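Type III restriction-modification enzyme EcoP15I Res subunit (Escherichia coli, PDB 4ZCF) recognises inversely oriented 5'-CAGCAG-3' sites together with the Mod subunit and cuts the DNA 25-27 base pairs downstream of one of them. Local coordinates at residues K220-I225 against Y248-G253; E747-L752 against T762-F767. All blocks are in the same frame, centred on the assembly; numbering follows the deposited sequence.

Interaction 1: K220-I225 against Y248-G253; sequences KPFIII and YIIRYG
Tyr248 holds its CG anti to the carbonyl carbon, and its ring runs alongside that of Phe222, both pointing the same way. The planes are inclined at 41°, with Phe222 CZ 3.6 Å from Tyr248 CD1, while Tyr248 CB lies over one face of the Phe222 ring. Ile223 N donates to Tyr248 O at 3.2 Å, nearly along the C=O axis. An alanine in place of Phe222 would remove the ring beside Tyr248 and would probably loosen the packing against Leu101 of helix 90-105. Ile249 lies on the other face of the sheet, beside Ile223 and Ile225; its CG2 comes to 3.4 Å from Ile225 CD1. Ile250 N then donates to Ile223 O (2.9 Å) and Ile250 O receives Ile225 N from 33° above the carbonyl plane. One residue thus bonds through both N and O to the two residues flanking Ile224, the pattern of parallel strands, here the two strands of a beta-alpha-beta unit connected through helix 236-242 in the seven-stranded sheet of the P-loop helicase core. Ile250 CD1 meets Ile224 CD1 at 3.7 Å, on the face shared with Phe222. Arg251 rests its backbone against Ile225, but its side chain bends at chi3 and turns off to a salt bridge from NE to Asp81 on strand 79-84. Tyr252 N donates to Ile225 O at 2.6 Å, almost straight along the C=O axis. The Tyr252 ring crosses Ile224 obliquely, CD1 lying 3.8 Å from Ile224 CG2, and also touches Lys90 and Thr97. The side chain of Tyr252 is about 7 Å from the bound AMP, nearest atoms.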
ATOM      1  N   LYS C 220      12.826  22.634  -7.698  1.00 52.70           N
ATOM      2  CA  LYS C 220      13.413  23.412  -8.794  1.00 52.28           C
ATOM      3  C   LYS C 220      13.393  22.527 -10.039  1.00 55.26           C
ATOM      4  O   LYS C 220      14.429  22.007 -10.442  1.00 55.02           O
ATOM      5  CB  LYS C 220      14.824  23.944  -8.437  1.00 54.95           C
ATOM      6  CG  LYS C 220      14.860  24.943  -7.284  1.00 61.85           C
ATOM      7  CD  LYS C 220      16.288  25.086  -6.757  1.00 73.13           C
ATOM      8  CE  LYS C 220      16.356  25.512  -5.305  1.00 78.37           C
ATOM      9  NZ  LYS C 220      17.496  24.867  -4.592  1.00 76.83           N
ATOM     10  N   PRO C 221      12.206  22.246 -10.618  1.00 51.54           N
ATOM     11  CA  PRO C 221      12.161  21.262 -11.713  1.00 51.12           C
ATOM     12  C   PRO C 221      12.405  21.741 -13.141  1.00 54.14           C
ATOM     13  O   PRO C 221      12.261  22.926 -13.449  1.00 55.25           O
ATOM     14  CB  PRO C 221      10.762  20.657 -11.564  1.00 52.48           C
ATOM     15  CG  PRO C 221       9.941  21.756 -10.979  1.00 56.20           C
ATOM     16  CD  PRO C 221      10.848  22.710 -10.256  1.00 51.85           C
ATOM     17  N   PHE C 222      12.715  20.774 -14.020  1.00 47.80           N
ATOM     18  CA  PHE C 222      12.849  20.933 -15.467  1.00 46.58           C
ATOM     19  C   PHE C 222      11.598  20.250 -16.041  1.00 49.49           C
ATOM     20  O   PHE C 222      11.390  19.054 -15.812  1.00 48.64           O
ATOM     21  CB  PHE C 222      14.156  20.276 -15.987  1.00 47.60           C
ATOM     22  CG  PHE C 222      15.311  21.236 -16.180  1.00 48.61           C
ATOM     23  CD1 PHE C 222      15.853  21.926 -15.104  1.00 51.26           C
ATOM     24  CD2 PHE C 222      15.843  21.462 -17.442  1.00 50.77           C
ATOM     25  CE1 PHE C 222      16.916  22.810 -15.287  1.00 52.66           C
ATOM     26  CE2 PHE C 222      16.907  22.349 -17.621  1.00 53.45           C
ATOM     27  CZ  PHE C 222      17.429  23.025 -16.545  1.00 51.34           C
ATOM     28  N   ILE C 223      10.728  21.026 -16.711  1.00 45.29           N
ATOM     29  CA  ILE C 223       9.454  20.521 -17.229  1.00 43.59           C
ATOM     30  C   ILE C 223       9.421  20.314 -18.722  1.00 46.37           C
ATOM     31  O   ILE C 223       9.730  21.236 -19.458  1.00 45.35           O
ATOM     32  CB  ILE C 223       8.236  21.365 -16.754  1.00 45.57           C
ATOM     33  CG1 ILE C 223       8.208  21.529 -15.221  1.00 44.85           C
ATOM     34  CG2 ILE C 223       6.926  20.783 -17.296  1.00 45.61           C
ATOM     35  CD1 ILE C 223       7.069  22.342 -14.706  1.00 50.18           C
ATOM     36  N   ILE C 224       8.955  19.118 -19.150  1.00 43.37           N
ATOM     37  CA  ILE C 224       8.745  18.690 -20.526  1.00 43.70           C
ATOM     38  C   ILE C 224       7.241  18.768 -20.834  1.00 51.15           C
ATOM     39  O   ILE C 224       6.434  18.241 -20.067  1.00 52.17           O
ATOM     40  CB  ILE C 224       9.265  17.231 -20.740  1.00 46.46           C
ATOM     41  CG1 ILE C 224      10.738  17.017 -20.275  1.00 47.22           C
ATOM     42  CG2 ILE C 224       8.979  16.684 -22.157  1.00 45.18           C
ATOM     43  CD1 ILE C 224      11.851  17.700 -21.071  1.00 52.94           C
ATOM     44  N   ILE C 225       6.870  19.380 -21.969  1.00 48.35           N
ATOM     45  CA  ILE C 225       5.488  19.435 -22.422  1.00 48.17           C
ATOM     46  C   ILE C 225       5.318  18.669 -23.731  1.00 52.96           C
ATOM     47  O   ILE C 225       5.934  19.021 -24.742  1.00 52.13           O
ATOM     48  CB  ILE C 225       4.860  20.857 -22.400  1.00 51.35           C
ATOM     49  CG1 ILE C 225       4.377  21.178 -20.975  1.00 52.00           C
ATOM     50  CG2 ILE C 225       3.657  20.971 -23.367  1.00 50.54           C
ATOM     51  CD1 ILE C 225       5.117  22.111 -20.313  1.00 55.81           C
ATOM     52  N   TYR C 248      13.342  25.699 -16.496  1.00 52.09           N
ATOM     53  CA  TYR C 248      13.187  25.763 -17.959  1.00 50.23           C
ATOM     54  C   TYR C 248      12.106  24.791 -18.394  1.00 51.66           C
ATOM     55  O   TYR C 248      11.982  23.709 -17.814  1.00 51.42           O
ATOM     56  CB  TYR C 248      14.500  25.382 -18.681  1.00 50.80           C
ATOM     57  CG  TYR C 248      15.599  26.407 -18.541  1.00 51.56           C
ATOM     58  CD1 TYR C 248      16.498  26.356 -17.479  1.00 53.85           C
ATOM     59  CD2 TYR C 248      15.748  27.426 -19.476  1.00 51.57           C
ATOM     60  CE1 TYR C 248      17.484  27.326 -17.320  1.00 54.84           C
ATOM     61  CE2 TYR C 248      16.733  28.400 -19.328  1.00 52.13           C
ATOM     62  CZ  TYR C 248      17.599  28.344 -18.248  1.00 61.82           C
ATOM     63  OH  TYR C 248      18.565  29.299 -18.086  1.00 68.53           O
ATOM     64  N   ILE C 249      11.358  25.158 -19.443  1.00 46.82           N
ATOM     65  CA  ILE C 249      10.284  24.342 -20.013  1.00 46.23           C
ATOM     66  C   ILE C 249      10.608  23.952 -21.470  1.00 51.33           C
ATOM     67  O   ILE C 249      10.738  24.831 -22.323  1.00 51.58           O
ATOM     68  CB  ILE C 249       8.891  25.035 -19.863  1.00 48.82           C
ATOM     69  CG1 ILE C 249       8.512  25.266 -18.374  1.00 48.70           C
ATOM     70  CG2 ILE C 249       7.799  24.262 -20.585  1.00 48.01           C
ATOM     71  CD1 ILE C 249       7.788  26.536 -18.122  1.00 51.54           C
ATOM     72  N   ILE C 250      10.710  22.634 -21.755  1.00 47.19           N
ATOM     73  CA  ILE C 250      10.989  22.151 -23.110  1.00 46.25           C
ATOM     74  C   ILE C 250       9.724  21.524 -23.716  1.00 47.69           C
ATOM     75  O   ILE C 250       9.294  20.475 -23.242  1.00 46.63           O
ATOM     76  CB  ILE C 250      12.264  21.254 -23.239  1.00 49.44           C
ATOM     77  CG1 ILE C 250      13.417  21.683 -22.291  1.00 49.09           C
ATOM     78  CG2 ILE C 250      12.749  21.291 -24.690  1.00 51.93           C
ATOM     79  CD1 ILE C 250      13.446  21.082 -20.899  1.00 54.38           C
ATOM     80  N   ARG C 251       9.113  22.192 -24.739  1.00 43.17           N
ATOM     81  CA  ARG C 251       7.856  21.763 -25.389  1.00 42.18           C
ATOM     82  C   ARG C 251       8.122  20.939 -26.637  1.00 47.54           C
ATOM     83  O   ARG C 251       8.949  21.328 -27.467  1.00 47.88           O
ATOM     84  CB  ARG C 251       6.934  22.946 -25.720  1.00 38.83           C
ATOM     85  CG  ARG C 251       6.700  23.948 -24.581  1.00 43.11           C
ATOM     86  CD  ARG C 251       5.657  25.009 -24.948  1.00 48.70           C
ATOM     87  NE  ARG C 251       6.070  25.844 -26.083  1.00 47.35           N
ATOM     88  CZ  ARG C 251       5.304  26.752 -26.686  1.00 59.24           C
ATOM     89  NH1 ARG C 251       4.065  26.978 -26.260  1.00 36.75           N
ATOM     90  NH2 ARG C 251       5.772  27.444 -27.719  1.00 49.14           N
ATOM     91  N   TYR C 252       7.418  19.805 -26.779  1.00 44.36           N
ATOM     92  CA  TYR C 252       7.636  18.869 -27.886  1.00 44.60           C
ATOM     93  C   TYR C 252       6.369  18.541 -28.588  1.00 53.54           C
ATOM     94  O   TYR C 252       5.411  18.077 -27.959  1.00 54.55           O
ATOM     95  CB  TYR C 252       8.262  17.558 -27.375  1.00 44.15           C
ATOM     96  CG  TYR C 252       9.667  17.722 -26.844  1.00 42.21           C
ATOM     97  CD1 TYR C 252       9.891  18.145 -25.535  1.00 43.37           C
ATOM     98  CD2 TYR C 252      10.771  17.385 -27.623  1.00 41.35           C
ATOM     99  CE1 TYR C 252      11.180  18.256 -25.026  1.00 43.71           C
ATOM    100  CE2 TYR C 252      12.068  17.506 -27.126  1.00 41.47           C
ATOM    101  CZ  TYR C 252      12.267  17.963 -25.833  1.00 45.19           C
ATOM    102  OH  TYR C 252      13.531  18.110 -25.334  1.00 44.50           O
ATOM    103  N   GLY C 253       6.380  18.718 -29.898  1.00 52.10           N
ATOM    104  CA  GLY C 253       5.210  18.403 -30.693  1.00 52.92           C
ATOM    105  C   GLY C 253       5.334  18.746 -32.150  1.00 60.34           C
ATOM    106  O   GLY C 253       6.377  19.213 -32.611  1.00 59.81           O
TER

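Interaction 2: E747-L752 against T762-F767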
ATOM      1  N   GLU C 747      34.773   9.102 -14.387  1.00 64.99           N
ATOM      2  CA  GLU C 747      33.581   9.161 -15.245  1.00 64.73           C
ATOM      3  C   GLU C 747      33.929   9.605 -16.671  1.00 69.15           C
ATOM      4  O   GLU C 747      33.229   9.225 -17.619  1.00 69.39           O
ATOM      5  CB  GLU C 747      32.549  10.100 -14.636  1.00 65.39           C
ATOM      6  N   PHE C 748      35.020  10.391 -16.817  1.00 65.50           N
ATOM      7  CA  PHE C 748      35.549  10.884 -18.094  1.00 65.17           C
ATOM      8  C   PHE C 748      36.148   9.709 -18.903  1.00 66.42           C
ATOM      9  O   PHE C 748      35.631   9.391 -19.981  1.00 65.45           O
ATOM     10  CB  PHE C 748      36.566  12.024 -17.841  1.00 67.71           C
ATOM     11  CG  PHE C 748      37.360  12.496 -19.035  1.00 69.97           C
ATOM     12  CD1 PHE C 748      36.776  13.305 -20.007  1.00 73.55           C
ATOM     13  CD2 PHE C 748      38.697  12.146 -19.183  1.00 72.46           C
ATOM     14  CE1 PHE C 748      37.502  13.717 -21.131  1.00 74.52           C
ATOM     15  CE2 PHE C 748      39.428  12.567 -20.300  1.00 75.71           C
ATOM     16  CZ  PHE C 748      38.825  13.353 -21.266  1.00 73.85           C
ATOM     17  N   LEU C 749      37.175   9.018 -18.338  1.00 61.16           N
ATOM     18  CA  LEU C 749      37.837   7.837 -18.924  1.00 60.35           C
ATOM     19  C   LEU C 749      36.865   6.700 -19.290  1.00 64.60           C
ATOM     20  O   LEU C 749      37.099   5.984 -20.270  1.00 63.43           O
ATOM     21  CB  LEU C 749      38.915   7.280 -17.978  1.00 59.84           C
ATOM     22  CG  LEU C 749      40.178   8.111 -17.783  1.00 63.60           C
ATOM     23  CD1 LEU C 749      40.998   7.552 -16.658  1.00 63.19           C
ATOM     24  CD2 LEU C 749      41.021   8.174 -19.066  1.00 65.55           C
ATOM     25  N   ASP C 750      35.799   6.519 -18.482  1.00 61.74           N
ATOM     26  CA  ASP C 750      34.776   5.495 -18.702  1.00 62.01           C
ATOM     27  C   ASP C 750      33.931   5.855 -19.943  1.00 67.26           C
ATOM     28  O   ASP C 750      33.679   4.989 -20.795  1.00 67.54           O
ATOM     29  CB  ASP C 750      33.908   5.295 -17.438  1.00 63.55           C
ATOM     30  CG  ASP C 750      34.459   4.307 -16.415  1.00 68.88           C
ATOM     31  OD1 ASP C 750      35.469   4.627 -15.760  1.00 68.20           O
ATOM     32  OD2 ASP C 750      33.850   3.238 -16.241  1.00 75.85           O
ATOM     33  N   ASN C 751      33.556   7.151 -20.062  1.00 63.61           N
ATOM     34  CA  ASN C 751      32.789   7.709 -21.183  1.00 62.77           C
ATOM     35  C   ASN C 751      33.646   7.750 -22.460  1.00 64.19           C
ATOM     36  O   ASN C 751      33.119   7.552 -23.565  1.00 62.85           O
ATOM     37  CB  ASN C 751      32.283   9.109 -20.828  1.00 63.50           C
ATOM     38  N   LEU C 752      34.971   7.985 -22.295  1.00 60.06           N
ATOM     39  CA  LEU C 752      35.948   8.039 -23.390  1.00 59.30           C
ATOM     40  C   LEU C 752      36.168   6.644 -24.016  1.00 63.36           C
ATOM     41  O   LEU C 752      35.915   6.493 -25.206  1.00 62.62           O
ATOM     42  CB  LEU C 752      37.270   8.703 -22.929  1.00 58.92           C
ATOM     43  CG  LEU C 752      38.318   9.039 -24.008  1.00 62.36           C
ATOM     44  CD1 LEU C 752      37.816  10.083 -24.980  1.00 62.36           C
ATOM     45  CD2 LEU C 752      39.627   9.480 -23.390  1.00 62.12           C
ATOM     46  N   THR C 762      45.596   2.408 -21.029  1.00 62.46           N
ATOM     47  CA  THR C 762      46.433   3.048 -22.051  1.00 61.91           C
ATOM     48  C   THR C 762      46.099   4.541 -22.238  1.00 63.74           C
ATOM     49  O   THR C 762      46.988   5.314 -22.587  1.00 62.78           O
ATOM     50  CB  THR C 762      46.498   2.216 -23.328  1.00 69.78           C
ATOM     51  OG1 THR C 762      45.205   2.194 -23.919  1.00 75.79           O
ATOM     52  CG2 THR C 762      47.012   0.791 -23.076  1.00 64.05           C
ATOM     53  N   LEU C 763      44.825   4.934 -21.977  1.00 58.29           N
ATOM     54  CA  LEU C 763      44.337   6.314 -22.024  1.00 57.15           C
ATOM     55  C   LEU C 763      44.898   7.045 -20.806  1.00 61.79           C
ATOM     56  O   LEU C 763      45.333   8.190 -20.906  1.00 62.22           O
ATOM     57  CB  LEU C 763      42.791   6.354 -21.960  1.00 56.80           C
ATOM     58  CG  LEU C 763      42.009   5.939 -23.198  1.00 60.07           C
ATOM     59  CD1 LEU C 763      40.530   5.816 -22.901  1.00 59.21           C
ATOM     60  CD2 LEU C 763      42.241   6.894 -24.334  1.00 62.25           C
ATOM     61  N   HIS C 764      44.886   6.373 -19.654  1.00 57.57           N
ATOM     62  CA  HIS C 764      45.409   6.896 -18.402  1.00 57.36           C
ATOM     63  C   HIS C 764      46.944   7.063 -18.468  1.00 62.68           C
ATOM     64  O   HIS C 764      47.472   8.039 -17.948  1.00 61.24           O
ATOM     65  CB  HIS C 764      44.986   5.966 -17.257  1.00 57.48           C
ATOM     66  CG  HIS C 764      45.607   6.289 -15.943  1.00 60.69           C
ATOM     67  ND1 HIS C 764      45.265   7.433 -15.242  1.00 62.67           N
ATOM     68  CD2 HIS C 764      46.517   5.589 -15.229  1.00 62.58           C
ATOM     69  CE1 HIS C 764      45.989   7.405 -14.137  1.00 62.26           C
ATOM     70  NE2 HIS C 764      46.756   6.310 -14.083  1.00 62.65           N
ATOM     71  N   LYS C 765      47.643   6.109 -19.111  1.00 62.27           N
ATOM     72  CA  LYS C 765      49.102   6.115 -19.259  1.00 63.21           C
ATOM     73  C   LYS C 765      49.584   7.317 -20.078  1.00 69.16           C
ATOM     74  O   LYS C 765      50.519   7.995 -19.651  1.00 69.21           O
ATOM     75  CB  LYS C 765      49.613   4.792 -19.859  1.00 65.38           C
ATOM     76  CG  LYS C 765      49.921   3.727 -18.815  1.00 77.30           C
ATOM     77  CD  LYS C 765      50.141   2.356 -19.458  1.00 85.80           C
ATOM     78  CE  LYS C 765      49.831   1.200 -18.534  1.00 95.29           C
ATOM     79  NZ  LYS C 765      50.806   1.081 -17.413  1.00104.32           N
ATOM     80  N   VAL C 766      48.938   7.583 -21.235  1.00 65.82           N
ATOM     81  CA  VAL C 766      49.270   8.712 -22.100  1.00 65.53           C
ATOM     82  C   VAL C 766      48.996  10.039 -21.387  1.00 69.39           C
ATOM     83  O   VAL C 766      49.908  10.861 -21.298  1.00 69.48           O
ATOM     84  CB  VAL C 766      48.674   8.646 -23.529  1.00 69.45           C
ATOM     85  CG1 VAL C 766      49.288   7.513 -24.335  1.00 68.97           C
ATOM     86  CG2 VAL C 766      47.159   8.529 -23.510  1.00 69.55           C
ATOM     87  N   PHE C 767      47.794  10.193 -20.782  1.00 64.85           N
ATOM     88  CA  PHE C 767      47.409  11.386 -20.020  1.00 64.26           C
ATOM     89  C   PHE C 767      48.371  11.671 -18.848  1.00 71.16           C
ATOM     90  O   PHE C 767      48.545  12.829 -18.473  1.00 71.31           O
ATOM     91  CB  PHE C 767      45.945  11.305 -19.540  1.00 65.07           C
ATOM     92  CG  PHE C 767      44.858  11.290 -20.602  1.00 65.22           C
ATOM     93  CD1 PHE C 767      45.065  11.875 -21.846  1.00 67.23           C
ATOM     94  CD2 PHE C 767      43.610  10.737 -20.334  1.00 65.99           C
ATOM     95  CE1 PHE C 767      44.060  11.865 -22.817  1.00 67.72           C
ATOM     96  CE2 PHE C 767      42.605  10.730 -21.307  1.00 68.34           C
ATOM     97  CZ  PHE C 767      42.835  11.296 -22.540  1.00 66.53           C
TER
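Phe767 takes the ends of three side chains from helix 745-756 along one side of its ring. The CD2 methyls of Leu749 and Leu752 both approach the ring edge near its plane, tip to tip: Leu749 CD2 stands 3.8 Å from Phe767 CE2, and Leu752 CD2 stands 3.8 Å from Phe767 CZ. Phe748 crosses obliquely, its CE2 also 3.8 Å from Phe767 CE2, which lies at the edge of the Phe748 ring. Next to this cluster, Leu763 slides past Leu749 in the opposite direction, so that Leu749 CD2 reaches Leu763 CB at 3.8 Å. The branched end of Leu763 meets Leu752, CD2 to CD2, at 3.8 Å. Torsions set the reach: Phe748 and Leu752 hold CG anti to the backbone N (chi1 171° and -171°), whereas Leu749, Leu763 and Phe767 hold it anti to the carbonyl carbon. The contact is wholly apolar, and the segment axes stay 11.0 Å apart, crossing at 124°, so side chains alone bridge the gap. Further out, His764 ND1 is hydrogen-bonded to Tyr745 OH, tying the second helix to the start of the first, and the His764 ring meets Phe532 of another protein chain of the assembly edge-to-face; Leu749 packs on the same Phe532. Within the chain, this pair of consecutive helices is covered by helix 688-701, through Phe695 and Met699 against Leu763 and Phe767, and by helix 782-798, where Thr784 and Ile788 take Phe748 and Leu752.

Overall arrangement
Both contacts are largely buried, but they hold different elements and lie in series along the chain, their centres 34 Å apart and their nearest atoms about 20 Å apart. Interaction 1 sits in the central sheet of the first helicase lobe, where main-chain hydrogen bonds set the register and apolar side chains fill both faces; its Tyr252 end comes close to the nucleotide. Interaction 2 joins two helices about 35 Å from the chain centre, away from the annotated sites, and depends on leucine and phenylalanine side chains without polar links between its segments. Another protein chain touches interaction 2, whereas no other protein chain touches interaction 1.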